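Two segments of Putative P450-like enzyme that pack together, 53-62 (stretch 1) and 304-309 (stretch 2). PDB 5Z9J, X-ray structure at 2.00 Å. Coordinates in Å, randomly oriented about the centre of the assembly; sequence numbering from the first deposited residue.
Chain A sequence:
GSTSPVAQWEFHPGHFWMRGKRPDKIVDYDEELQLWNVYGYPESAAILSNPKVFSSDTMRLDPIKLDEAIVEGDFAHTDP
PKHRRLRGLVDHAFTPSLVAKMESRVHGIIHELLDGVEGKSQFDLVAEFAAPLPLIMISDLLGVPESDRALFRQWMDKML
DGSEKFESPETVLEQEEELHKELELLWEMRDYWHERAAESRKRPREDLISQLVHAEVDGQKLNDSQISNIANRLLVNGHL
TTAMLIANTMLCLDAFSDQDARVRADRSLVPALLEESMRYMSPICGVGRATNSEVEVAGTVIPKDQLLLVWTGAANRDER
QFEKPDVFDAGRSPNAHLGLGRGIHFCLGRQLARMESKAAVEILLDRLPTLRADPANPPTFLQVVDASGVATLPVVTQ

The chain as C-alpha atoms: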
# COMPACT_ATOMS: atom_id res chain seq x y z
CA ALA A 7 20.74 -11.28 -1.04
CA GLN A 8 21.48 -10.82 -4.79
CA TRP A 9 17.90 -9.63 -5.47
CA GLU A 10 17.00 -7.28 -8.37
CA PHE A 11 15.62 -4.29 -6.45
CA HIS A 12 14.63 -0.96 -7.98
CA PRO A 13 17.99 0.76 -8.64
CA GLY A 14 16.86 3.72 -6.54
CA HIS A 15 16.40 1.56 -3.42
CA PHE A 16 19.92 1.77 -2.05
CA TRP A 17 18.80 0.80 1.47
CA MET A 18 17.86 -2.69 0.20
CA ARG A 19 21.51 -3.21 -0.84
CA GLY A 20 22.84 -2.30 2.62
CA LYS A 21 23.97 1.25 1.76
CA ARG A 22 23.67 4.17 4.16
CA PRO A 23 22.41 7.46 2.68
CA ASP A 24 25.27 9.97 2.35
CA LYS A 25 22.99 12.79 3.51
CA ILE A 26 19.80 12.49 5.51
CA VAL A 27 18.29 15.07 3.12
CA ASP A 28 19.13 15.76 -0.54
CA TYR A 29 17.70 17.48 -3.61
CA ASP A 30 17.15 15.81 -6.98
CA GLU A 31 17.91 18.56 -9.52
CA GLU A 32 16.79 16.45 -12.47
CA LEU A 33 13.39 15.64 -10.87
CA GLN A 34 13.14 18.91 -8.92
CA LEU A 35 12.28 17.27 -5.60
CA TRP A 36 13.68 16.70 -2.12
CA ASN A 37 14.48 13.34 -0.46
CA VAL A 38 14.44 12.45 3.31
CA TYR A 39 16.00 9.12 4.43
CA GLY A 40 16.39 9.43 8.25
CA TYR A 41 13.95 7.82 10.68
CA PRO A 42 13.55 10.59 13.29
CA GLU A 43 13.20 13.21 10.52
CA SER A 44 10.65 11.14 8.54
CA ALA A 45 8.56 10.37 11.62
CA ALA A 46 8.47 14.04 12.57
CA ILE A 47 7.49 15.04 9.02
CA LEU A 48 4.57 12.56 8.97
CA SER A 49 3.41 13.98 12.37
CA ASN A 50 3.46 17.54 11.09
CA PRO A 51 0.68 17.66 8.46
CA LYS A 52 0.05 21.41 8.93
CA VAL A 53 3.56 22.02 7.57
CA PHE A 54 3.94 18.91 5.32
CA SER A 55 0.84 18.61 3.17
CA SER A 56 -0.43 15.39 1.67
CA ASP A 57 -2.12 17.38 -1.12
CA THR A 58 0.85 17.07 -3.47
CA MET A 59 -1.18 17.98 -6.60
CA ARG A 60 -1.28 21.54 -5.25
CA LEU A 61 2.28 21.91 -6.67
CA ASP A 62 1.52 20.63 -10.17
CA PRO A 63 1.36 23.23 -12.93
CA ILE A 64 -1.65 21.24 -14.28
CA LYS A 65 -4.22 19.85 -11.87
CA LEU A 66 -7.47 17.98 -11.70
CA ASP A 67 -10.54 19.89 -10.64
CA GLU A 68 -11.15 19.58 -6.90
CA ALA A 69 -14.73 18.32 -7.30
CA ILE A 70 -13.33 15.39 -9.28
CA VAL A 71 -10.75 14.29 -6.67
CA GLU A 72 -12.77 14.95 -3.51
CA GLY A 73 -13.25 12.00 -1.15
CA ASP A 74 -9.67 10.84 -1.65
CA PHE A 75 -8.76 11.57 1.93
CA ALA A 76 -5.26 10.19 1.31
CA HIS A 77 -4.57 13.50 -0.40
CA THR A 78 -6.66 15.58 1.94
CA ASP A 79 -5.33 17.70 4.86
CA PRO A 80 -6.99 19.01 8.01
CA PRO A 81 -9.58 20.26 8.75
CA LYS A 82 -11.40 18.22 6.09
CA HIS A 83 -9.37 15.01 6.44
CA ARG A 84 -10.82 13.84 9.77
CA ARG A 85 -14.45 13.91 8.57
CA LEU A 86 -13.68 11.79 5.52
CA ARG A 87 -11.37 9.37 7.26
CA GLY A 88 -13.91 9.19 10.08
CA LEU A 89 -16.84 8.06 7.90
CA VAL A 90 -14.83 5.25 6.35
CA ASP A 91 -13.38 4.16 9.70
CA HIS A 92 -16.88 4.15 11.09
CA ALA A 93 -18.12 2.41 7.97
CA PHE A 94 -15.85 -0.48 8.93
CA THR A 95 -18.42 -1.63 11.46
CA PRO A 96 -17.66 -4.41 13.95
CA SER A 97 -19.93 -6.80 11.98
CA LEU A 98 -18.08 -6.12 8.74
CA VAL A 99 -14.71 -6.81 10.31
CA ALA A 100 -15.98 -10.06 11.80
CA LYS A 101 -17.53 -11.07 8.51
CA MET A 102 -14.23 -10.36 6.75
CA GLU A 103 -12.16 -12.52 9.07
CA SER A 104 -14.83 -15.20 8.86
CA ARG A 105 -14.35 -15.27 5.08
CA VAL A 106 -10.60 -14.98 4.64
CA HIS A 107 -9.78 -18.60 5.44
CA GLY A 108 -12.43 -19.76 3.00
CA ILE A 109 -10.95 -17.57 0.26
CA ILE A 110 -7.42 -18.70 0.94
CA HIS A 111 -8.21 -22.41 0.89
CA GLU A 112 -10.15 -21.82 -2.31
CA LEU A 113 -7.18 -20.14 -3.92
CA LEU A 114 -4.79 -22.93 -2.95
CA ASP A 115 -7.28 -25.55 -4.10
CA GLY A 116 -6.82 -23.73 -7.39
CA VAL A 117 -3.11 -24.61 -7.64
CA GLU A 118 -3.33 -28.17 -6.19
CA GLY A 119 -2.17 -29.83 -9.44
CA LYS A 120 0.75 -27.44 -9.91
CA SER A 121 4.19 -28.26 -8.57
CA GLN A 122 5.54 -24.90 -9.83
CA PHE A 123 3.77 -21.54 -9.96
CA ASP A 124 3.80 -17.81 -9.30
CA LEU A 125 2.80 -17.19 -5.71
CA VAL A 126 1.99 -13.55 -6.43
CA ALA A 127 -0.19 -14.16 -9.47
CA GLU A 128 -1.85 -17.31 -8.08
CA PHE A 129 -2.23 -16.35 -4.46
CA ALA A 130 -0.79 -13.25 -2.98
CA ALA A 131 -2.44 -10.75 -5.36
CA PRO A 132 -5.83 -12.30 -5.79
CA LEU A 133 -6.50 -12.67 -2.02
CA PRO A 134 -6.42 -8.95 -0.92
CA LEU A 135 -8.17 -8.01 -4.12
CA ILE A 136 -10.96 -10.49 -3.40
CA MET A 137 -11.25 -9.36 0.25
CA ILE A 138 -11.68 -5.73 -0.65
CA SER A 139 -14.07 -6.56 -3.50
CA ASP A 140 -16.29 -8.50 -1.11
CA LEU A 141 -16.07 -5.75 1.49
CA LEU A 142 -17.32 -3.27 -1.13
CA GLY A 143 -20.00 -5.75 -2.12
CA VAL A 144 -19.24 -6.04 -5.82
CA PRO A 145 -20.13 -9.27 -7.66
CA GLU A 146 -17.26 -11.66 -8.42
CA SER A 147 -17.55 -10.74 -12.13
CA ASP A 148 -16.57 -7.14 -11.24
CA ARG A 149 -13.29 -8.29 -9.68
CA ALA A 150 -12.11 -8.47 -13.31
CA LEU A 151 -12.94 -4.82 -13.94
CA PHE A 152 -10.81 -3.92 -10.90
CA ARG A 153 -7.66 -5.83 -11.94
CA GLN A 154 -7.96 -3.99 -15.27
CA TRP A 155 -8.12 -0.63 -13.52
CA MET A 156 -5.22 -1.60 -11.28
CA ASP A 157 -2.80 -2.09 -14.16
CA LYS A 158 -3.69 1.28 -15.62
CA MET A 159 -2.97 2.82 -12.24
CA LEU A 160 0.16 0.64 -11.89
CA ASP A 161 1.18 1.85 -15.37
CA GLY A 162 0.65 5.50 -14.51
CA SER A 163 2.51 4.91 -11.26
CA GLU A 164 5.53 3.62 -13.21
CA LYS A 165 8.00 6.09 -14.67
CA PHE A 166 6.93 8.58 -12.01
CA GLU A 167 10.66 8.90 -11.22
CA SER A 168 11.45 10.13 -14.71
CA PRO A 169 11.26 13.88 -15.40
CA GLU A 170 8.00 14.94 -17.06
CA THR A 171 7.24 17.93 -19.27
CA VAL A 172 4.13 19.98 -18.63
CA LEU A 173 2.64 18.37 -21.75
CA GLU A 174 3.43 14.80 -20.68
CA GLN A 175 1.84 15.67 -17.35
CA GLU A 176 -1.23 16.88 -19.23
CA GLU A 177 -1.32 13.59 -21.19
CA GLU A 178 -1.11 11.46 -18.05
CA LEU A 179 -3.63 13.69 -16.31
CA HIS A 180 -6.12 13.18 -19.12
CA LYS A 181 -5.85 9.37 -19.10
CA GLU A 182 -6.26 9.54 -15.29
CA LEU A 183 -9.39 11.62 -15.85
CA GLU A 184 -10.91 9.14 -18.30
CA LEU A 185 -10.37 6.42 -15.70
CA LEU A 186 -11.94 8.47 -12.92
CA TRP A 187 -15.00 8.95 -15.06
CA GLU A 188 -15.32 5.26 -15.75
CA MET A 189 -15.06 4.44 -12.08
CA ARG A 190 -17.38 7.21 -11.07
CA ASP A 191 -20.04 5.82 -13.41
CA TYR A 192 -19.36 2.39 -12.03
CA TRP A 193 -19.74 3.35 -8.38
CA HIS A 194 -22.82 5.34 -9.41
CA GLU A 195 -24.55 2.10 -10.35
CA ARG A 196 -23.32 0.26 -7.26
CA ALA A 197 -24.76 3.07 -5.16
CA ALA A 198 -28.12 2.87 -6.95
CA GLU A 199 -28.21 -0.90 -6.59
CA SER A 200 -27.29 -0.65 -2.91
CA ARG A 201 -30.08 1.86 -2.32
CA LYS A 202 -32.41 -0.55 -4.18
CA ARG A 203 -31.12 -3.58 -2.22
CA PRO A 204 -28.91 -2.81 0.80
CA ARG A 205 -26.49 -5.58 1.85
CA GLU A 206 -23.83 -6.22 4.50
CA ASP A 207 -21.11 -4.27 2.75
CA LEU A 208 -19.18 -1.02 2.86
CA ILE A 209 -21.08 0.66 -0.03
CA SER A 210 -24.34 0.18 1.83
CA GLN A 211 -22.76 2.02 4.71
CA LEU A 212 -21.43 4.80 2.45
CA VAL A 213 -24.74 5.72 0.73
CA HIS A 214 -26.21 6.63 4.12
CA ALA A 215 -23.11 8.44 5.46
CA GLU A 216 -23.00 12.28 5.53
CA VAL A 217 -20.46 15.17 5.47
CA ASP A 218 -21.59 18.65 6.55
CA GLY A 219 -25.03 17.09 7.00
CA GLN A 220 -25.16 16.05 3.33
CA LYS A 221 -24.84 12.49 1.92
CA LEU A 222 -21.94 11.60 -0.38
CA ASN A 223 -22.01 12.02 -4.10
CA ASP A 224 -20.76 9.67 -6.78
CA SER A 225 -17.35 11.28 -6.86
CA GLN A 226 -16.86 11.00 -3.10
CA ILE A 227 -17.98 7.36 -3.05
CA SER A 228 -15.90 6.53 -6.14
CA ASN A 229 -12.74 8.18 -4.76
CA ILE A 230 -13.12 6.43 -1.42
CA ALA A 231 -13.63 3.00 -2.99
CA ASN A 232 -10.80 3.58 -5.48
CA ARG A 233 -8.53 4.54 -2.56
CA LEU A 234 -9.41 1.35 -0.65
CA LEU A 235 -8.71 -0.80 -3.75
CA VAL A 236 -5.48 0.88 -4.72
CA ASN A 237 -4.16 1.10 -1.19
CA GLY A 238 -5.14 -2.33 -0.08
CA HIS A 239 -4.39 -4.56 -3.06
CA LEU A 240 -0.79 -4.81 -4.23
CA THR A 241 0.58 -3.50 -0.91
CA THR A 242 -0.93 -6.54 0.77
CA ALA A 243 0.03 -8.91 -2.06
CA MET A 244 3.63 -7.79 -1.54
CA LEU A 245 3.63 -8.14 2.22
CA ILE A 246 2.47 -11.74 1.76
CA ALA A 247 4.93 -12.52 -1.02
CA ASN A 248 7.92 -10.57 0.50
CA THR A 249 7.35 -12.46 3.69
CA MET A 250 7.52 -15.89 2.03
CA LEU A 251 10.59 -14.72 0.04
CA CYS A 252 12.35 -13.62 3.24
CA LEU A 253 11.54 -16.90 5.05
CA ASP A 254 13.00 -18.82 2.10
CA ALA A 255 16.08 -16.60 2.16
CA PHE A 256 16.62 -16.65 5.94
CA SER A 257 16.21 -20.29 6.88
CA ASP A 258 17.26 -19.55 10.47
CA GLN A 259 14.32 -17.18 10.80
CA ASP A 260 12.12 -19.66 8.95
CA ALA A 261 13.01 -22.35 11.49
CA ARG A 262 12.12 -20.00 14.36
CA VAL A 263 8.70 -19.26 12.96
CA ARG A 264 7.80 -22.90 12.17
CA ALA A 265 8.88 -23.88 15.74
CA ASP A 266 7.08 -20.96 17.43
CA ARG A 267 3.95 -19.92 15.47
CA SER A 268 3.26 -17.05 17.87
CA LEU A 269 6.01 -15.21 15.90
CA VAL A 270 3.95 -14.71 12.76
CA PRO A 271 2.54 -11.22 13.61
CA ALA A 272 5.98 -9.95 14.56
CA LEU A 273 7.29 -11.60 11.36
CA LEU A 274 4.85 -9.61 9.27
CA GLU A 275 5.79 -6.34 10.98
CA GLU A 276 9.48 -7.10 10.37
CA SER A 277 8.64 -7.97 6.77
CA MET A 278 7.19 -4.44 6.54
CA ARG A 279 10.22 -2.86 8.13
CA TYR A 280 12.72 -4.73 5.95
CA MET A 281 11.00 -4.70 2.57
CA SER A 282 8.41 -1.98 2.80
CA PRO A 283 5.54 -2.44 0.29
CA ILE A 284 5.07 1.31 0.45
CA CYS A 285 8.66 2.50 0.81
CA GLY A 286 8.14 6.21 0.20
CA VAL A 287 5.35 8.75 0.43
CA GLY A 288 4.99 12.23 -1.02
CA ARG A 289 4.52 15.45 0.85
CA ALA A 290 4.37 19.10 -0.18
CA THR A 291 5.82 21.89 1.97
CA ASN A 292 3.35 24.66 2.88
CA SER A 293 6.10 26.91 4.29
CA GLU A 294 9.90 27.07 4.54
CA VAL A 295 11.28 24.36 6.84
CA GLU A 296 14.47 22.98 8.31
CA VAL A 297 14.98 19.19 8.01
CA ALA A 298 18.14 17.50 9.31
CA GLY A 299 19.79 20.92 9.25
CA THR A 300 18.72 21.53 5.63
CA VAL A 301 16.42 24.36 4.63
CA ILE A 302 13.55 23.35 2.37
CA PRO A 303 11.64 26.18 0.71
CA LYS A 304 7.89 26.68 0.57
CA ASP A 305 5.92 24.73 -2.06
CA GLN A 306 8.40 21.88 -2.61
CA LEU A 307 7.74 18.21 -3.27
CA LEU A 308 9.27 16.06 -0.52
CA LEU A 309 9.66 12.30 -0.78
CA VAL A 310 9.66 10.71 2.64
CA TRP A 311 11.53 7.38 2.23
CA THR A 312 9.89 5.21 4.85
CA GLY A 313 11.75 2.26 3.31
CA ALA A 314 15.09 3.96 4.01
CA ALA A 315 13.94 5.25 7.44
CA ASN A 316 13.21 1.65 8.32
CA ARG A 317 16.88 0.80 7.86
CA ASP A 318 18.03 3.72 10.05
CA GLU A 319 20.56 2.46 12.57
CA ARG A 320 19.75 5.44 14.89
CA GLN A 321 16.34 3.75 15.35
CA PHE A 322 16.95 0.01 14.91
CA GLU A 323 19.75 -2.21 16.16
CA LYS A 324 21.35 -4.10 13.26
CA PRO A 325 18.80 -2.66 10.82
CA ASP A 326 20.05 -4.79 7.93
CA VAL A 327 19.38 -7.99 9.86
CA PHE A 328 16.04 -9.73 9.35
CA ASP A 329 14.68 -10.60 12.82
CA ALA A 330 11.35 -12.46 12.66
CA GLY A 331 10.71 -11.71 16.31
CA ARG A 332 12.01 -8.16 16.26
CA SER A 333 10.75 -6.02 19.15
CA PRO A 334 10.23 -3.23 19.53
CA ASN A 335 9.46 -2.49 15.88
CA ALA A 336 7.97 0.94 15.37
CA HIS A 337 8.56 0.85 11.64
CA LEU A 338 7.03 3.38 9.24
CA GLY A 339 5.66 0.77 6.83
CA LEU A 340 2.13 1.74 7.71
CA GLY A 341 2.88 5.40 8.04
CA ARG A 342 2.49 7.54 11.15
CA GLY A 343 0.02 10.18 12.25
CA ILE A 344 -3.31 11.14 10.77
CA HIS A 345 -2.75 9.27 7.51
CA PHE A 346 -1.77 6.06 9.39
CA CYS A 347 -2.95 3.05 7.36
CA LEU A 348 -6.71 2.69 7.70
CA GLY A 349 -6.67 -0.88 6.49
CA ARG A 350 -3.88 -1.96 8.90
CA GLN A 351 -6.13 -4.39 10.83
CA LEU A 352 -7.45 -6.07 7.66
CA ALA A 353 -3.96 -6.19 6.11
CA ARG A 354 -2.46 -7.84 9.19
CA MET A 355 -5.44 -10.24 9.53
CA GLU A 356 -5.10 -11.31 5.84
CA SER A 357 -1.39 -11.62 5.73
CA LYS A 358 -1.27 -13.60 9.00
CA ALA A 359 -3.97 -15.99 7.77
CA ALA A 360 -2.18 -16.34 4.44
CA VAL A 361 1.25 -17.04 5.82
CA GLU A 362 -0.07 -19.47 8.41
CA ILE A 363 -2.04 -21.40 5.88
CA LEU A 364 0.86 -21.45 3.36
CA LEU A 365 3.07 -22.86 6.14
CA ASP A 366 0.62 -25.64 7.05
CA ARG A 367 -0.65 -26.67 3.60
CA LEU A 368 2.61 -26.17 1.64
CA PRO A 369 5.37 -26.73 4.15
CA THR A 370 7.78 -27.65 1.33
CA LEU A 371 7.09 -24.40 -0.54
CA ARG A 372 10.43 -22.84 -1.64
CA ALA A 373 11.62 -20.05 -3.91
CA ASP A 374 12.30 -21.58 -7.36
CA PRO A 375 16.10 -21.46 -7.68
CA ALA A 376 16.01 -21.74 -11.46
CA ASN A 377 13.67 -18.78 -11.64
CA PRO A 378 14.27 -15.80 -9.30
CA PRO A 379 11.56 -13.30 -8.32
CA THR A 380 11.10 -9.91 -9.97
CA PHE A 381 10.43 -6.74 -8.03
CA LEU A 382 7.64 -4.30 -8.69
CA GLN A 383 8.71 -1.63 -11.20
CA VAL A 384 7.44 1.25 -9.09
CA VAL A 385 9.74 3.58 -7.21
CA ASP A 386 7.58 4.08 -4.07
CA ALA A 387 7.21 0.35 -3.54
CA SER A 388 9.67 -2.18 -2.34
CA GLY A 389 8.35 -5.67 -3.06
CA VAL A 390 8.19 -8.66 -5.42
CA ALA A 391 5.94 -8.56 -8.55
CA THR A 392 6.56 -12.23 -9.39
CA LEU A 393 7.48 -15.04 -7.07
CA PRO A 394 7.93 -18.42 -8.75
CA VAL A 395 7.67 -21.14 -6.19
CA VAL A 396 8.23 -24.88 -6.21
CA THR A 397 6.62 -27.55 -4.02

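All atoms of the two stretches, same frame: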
# COMPACT_ATOMS: atom_id res chain seq x y z
N VAL A 53 2.41 21.57 8.35
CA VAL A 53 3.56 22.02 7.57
C VAL A 53 3.82 21.14 6.32
O VAL A 53 4.19 21.65 5.26
CB VAL A 53 4.83 22.11 8.44
CG1 VAL A 53 6.05 22.28 7.56
CG2 VAL A 53 4.71 23.30 9.41
N PHE A 54 3.67 19.82 6.45
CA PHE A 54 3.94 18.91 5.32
C PHE A 54 2.66 18.31 4.74
O PHE A 54 2.22 17.25 5.17
CB PHE A 54 4.91 17.82 5.75
CG PHE A 54 6.28 18.37 6.14
CD1 PHE A 54 7.23 18.69 5.17
CD2 PHE A 54 6.58 18.60 7.47
CE1 PHE A 54 8.51 19.21 5.55
CE2 PHE A 54 7.84 19.13 7.86
CZ PHE A 54 8.80 19.43 6.89
N SER A 55 2.12 18.98 3.74
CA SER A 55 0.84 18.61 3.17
C SER A 55 0.86 17.29 2.41
O SER A 55 1.83 16.94 1.75
CB SER A 55 0.38 19.75 2.25
OG SER A 55 -0.83 19.42 1.60
N SER A 56 -0.26 16.59 2.46
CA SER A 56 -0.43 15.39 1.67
C SER A 56 -1.13 15.71 0.34
O SER A 56 -1.32 14.84 -0.51
CB SER A 56 -1.24 14.37 2.46
OG SER A 56 -0.43 13.83 3.50
N ASP A 57 -1.51 16.97 0.15
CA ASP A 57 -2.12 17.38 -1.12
C ASP A 57 -1.03 17.77 -2.10
O ASP A 57 -0.81 18.96 -2.35
CB ASP A 57 -3.11 18.52 -0.92
CG ASP A 57 -3.81 18.93 -2.22
OD1 ASP A 57 -3.73 18.20 -3.22
OD2 ASP A 57 -4.44 20.00 -2.25
N THR A 58 -0.32 16.79 -2.65
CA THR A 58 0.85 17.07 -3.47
C THR A 58 0.53 17.68 -4.84
O THR A 58 1.37 18.38 -5.44
CB THR A 58 1.68 15.80 -3.69
OG1 THR A 58 0.83 14.75 -4.18
CG2 THR A 58 2.33 15.34 -2.36
N MET A 59 -0.69 17.43 -5.32
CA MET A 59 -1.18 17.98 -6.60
C MET A 59 -1.25 19.50 -6.58
O MET A 59 -1.32 20.16 -7.62
CB MET A 59 -2.56 17.39 -6.95
CG MET A 59 -3.02 17.71 -8.38
SD MET A 59 -4.60 16.97 -8.92
CE MET A 59 -5.79 17.79 -7.85
N ARG A 60 -1.32 20.08 -5.38
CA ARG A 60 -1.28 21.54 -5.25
C ARG A 60 -0.05 22.12 -6.01
O ARG A 60 -0.12 23.22 -6.54
CB ARG A 60 -1.24 21.95 -3.77
CG ARG A 60 -1.17 23.48 -3.57
CD ARG A 60 -1.18 23.93 -2.10
NE ARG A 60 0.09 23.61 -1.40
CZ ARG A 60 1.14 24.43 -1.35
NH1 ARG A 60 1.12 25.58 -1.99
NH2 ARG A 60 2.25 24.08 -0.70
N LEU A 61 1.04 21.36 -6.10
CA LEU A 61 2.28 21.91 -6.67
C LEU A 61 2.39 21.68 -8.17
O LEU A 61 3.31 22.18 -8.81
CB LEU A 61 3.50 21.27 -6.01
CG LEU A 61 3.61 21.24 -4.49
CD1 LEU A 61 4.99 20.69 -4.08
CD2 LEU A 61 3.38 22.61 -3.91
N ASP A 62 1.44 20.96 -8.75
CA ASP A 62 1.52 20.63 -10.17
C ASP A 62 1.08 21.83 -10.97
O ASP A 62 0.11 22.50 -10.60
CB ASP A 62 0.63 19.42 -10.50
CG ASP A 62 1.16 18.12 -9.92
OD1 ASP A 62 2.35 18.05 -9.57
OD2 ASP A 62 0.36 17.14 -9.82
N LYS A 304 9.32 26.75 0.80
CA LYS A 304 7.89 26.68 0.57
C LYS A 304 7.59 25.95 -0.74
O LYS A 304 8.42 25.92 -1.63
CB LYS A 304 7.32 28.12 0.53
CG LYS A 304 5.80 28.24 0.66
CD LYS A 304 5.30 29.69 0.45
CE LYS A 304 5.72 30.28 -0.90
NZ LYS A 304 5.13 31.64 -1.16
N ASP A 305 6.44 25.31 -0.81
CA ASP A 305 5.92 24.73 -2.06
C ASP A 305 6.86 23.75 -2.78
O ASP A 305 6.97 23.79 -4.00
CB ASP A 305 5.57 25.85 -3.03
CG ASP A 305 4.58 26.83 -2.44
OD1 ASP A 305 3.77 26.41 -1.60
OD2 ASP A 305 4.58 28.02 -2.85
N GLN A 306 7.52 22.88 -2.02
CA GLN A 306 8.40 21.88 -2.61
C GLN A 306 7.83 20.49 -2.43
O GLN A 306 7.08 20.23 -1.47
CB GLN A 306 9.80 21.94 -1.99
CG GLN A 306 10.62 23.21 -2.27
CD GLN A 306 10.87 23.46 -3.73
OE1 GLN A 306 11.52 22.65 -4.40
NE2 GLN A 306 10.41 24.61 -4.23
N LEU A 307 8.12 19.61 -3.38
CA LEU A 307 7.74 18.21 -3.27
C LEU A 307 8.81 17.47 -2.46
O LEU A 307 9.99 17.50 -2.82
CB LEU A 307 7.59 17.58 -4.65
CG LEU A 307 7.22 16.11 -4.74
CD1 LEU A 307 5.84 15.85 -4.11
CD2 LEU A 307 7.19 15.65 -6.21
N LEU A 308 8.39 16.83 -1.38
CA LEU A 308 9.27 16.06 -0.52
C LEU A 308 8.85 14.59 -0.46
O LEU A 308 7.69 14.26 -0.10
CB LEU A 308 9.34 16.69 0.88
CG LEU A 308 10.24 16.03 1.93
CD1 LEU A 308 11.65 16.27 1.55
CD2 LEU A 308 9.99 16.66 3.31
N LEU A 309 9.80 13.74 -0.85
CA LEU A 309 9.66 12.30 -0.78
C LEU A 309 10.23 11.80 0.52
O LEU A 309 11.43 11.88 0.76
CB LEU A 309 10.37 11.63 -1.94
CG LEU A 309 9.77 12.07 -3.28
CD1 LEU A 309 10.34 11.27 -4.45
CD2 LEU A 309 8.25 12.05 -3.25

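A single carboxylate oxygen ties the polar end of this contact together: OD1 of Asp-305 accepts hydrogen bonds from both terminal nitrogens of Arg-60, at 2.8 Å from NH1 and 2.9 Å from NH2. The oxygen lies at the edge of the guanidinium, near its plane, where the N-H bonds of the two nitrogens can converge on it. The N-H...O angles, 148° and 141°, are bent. Opposite charges make the pair a salt bridge as well, joining residues 245 positions apart in sequence.

Neither partner aims its CA-to-CB bond at the other stretch; both point sideways, and length and rotamer do the rest. Arg-60 runs extended through chi1 and chi2, both t, then turns at chi3 (72°, p) and chi4 (90°) to bring its guanidinium across. Asp-305 adopts chi1 m.

The backbones do not pair as a sheet: no main-chain hydrogen bond crosses between them, and the nearest CA atoms remain well apart, 8.4 Å between CA of Phe-54 and CA of Leu-308, narrowing to 6.5 Å between CA of Leu-61 and CA of Asp-305. Side chains fill the gap. Stretch 1 leaves its short strand at 54-55, turns where Asp-57 N donates to Ser-55 OG (2.9 Å), and enters a 3-10 segment at 58-61. There Leu-61 N bonds to Thr-58 O at 3.1 Å, the i to i+3 pattern of this helix. Within this segment Thr-58 and Leu-61 both direct their CA-to-CB bonds toward stretch 2, whose residues 307-309 form a strand.

Leu-61 has the largest covered area of any residue here. Its CD1 sits 3.3 Å from C of Gln-306 and 3.4 Å from N of Leu-307, so the methyl rests against the peptide link itself, while the same CD1 lies 4.1 Å from CB of Leu-307. A branched aliphatic side chain suits this place, offering a compact apolar surface to the backbone without needing a polar partner. Thr-58 contributes its methyl, CG2, 4.0 Å from CD1 of Leu-307; a beta-branched residue can present carbon here while also carrying a hydroxyl.

At the other end the contact is buried and wholly apolar. CE1 of Phe-54 meets CD2 of Leu-308 at 3.7 Å, an ordinary van der Waals separation, with the methyl approaching the ring obliquely. Both CA-to-CB bonds point toward the opposing stretch, and the broad ring and branched leucine together help span the widest of these backbone separations.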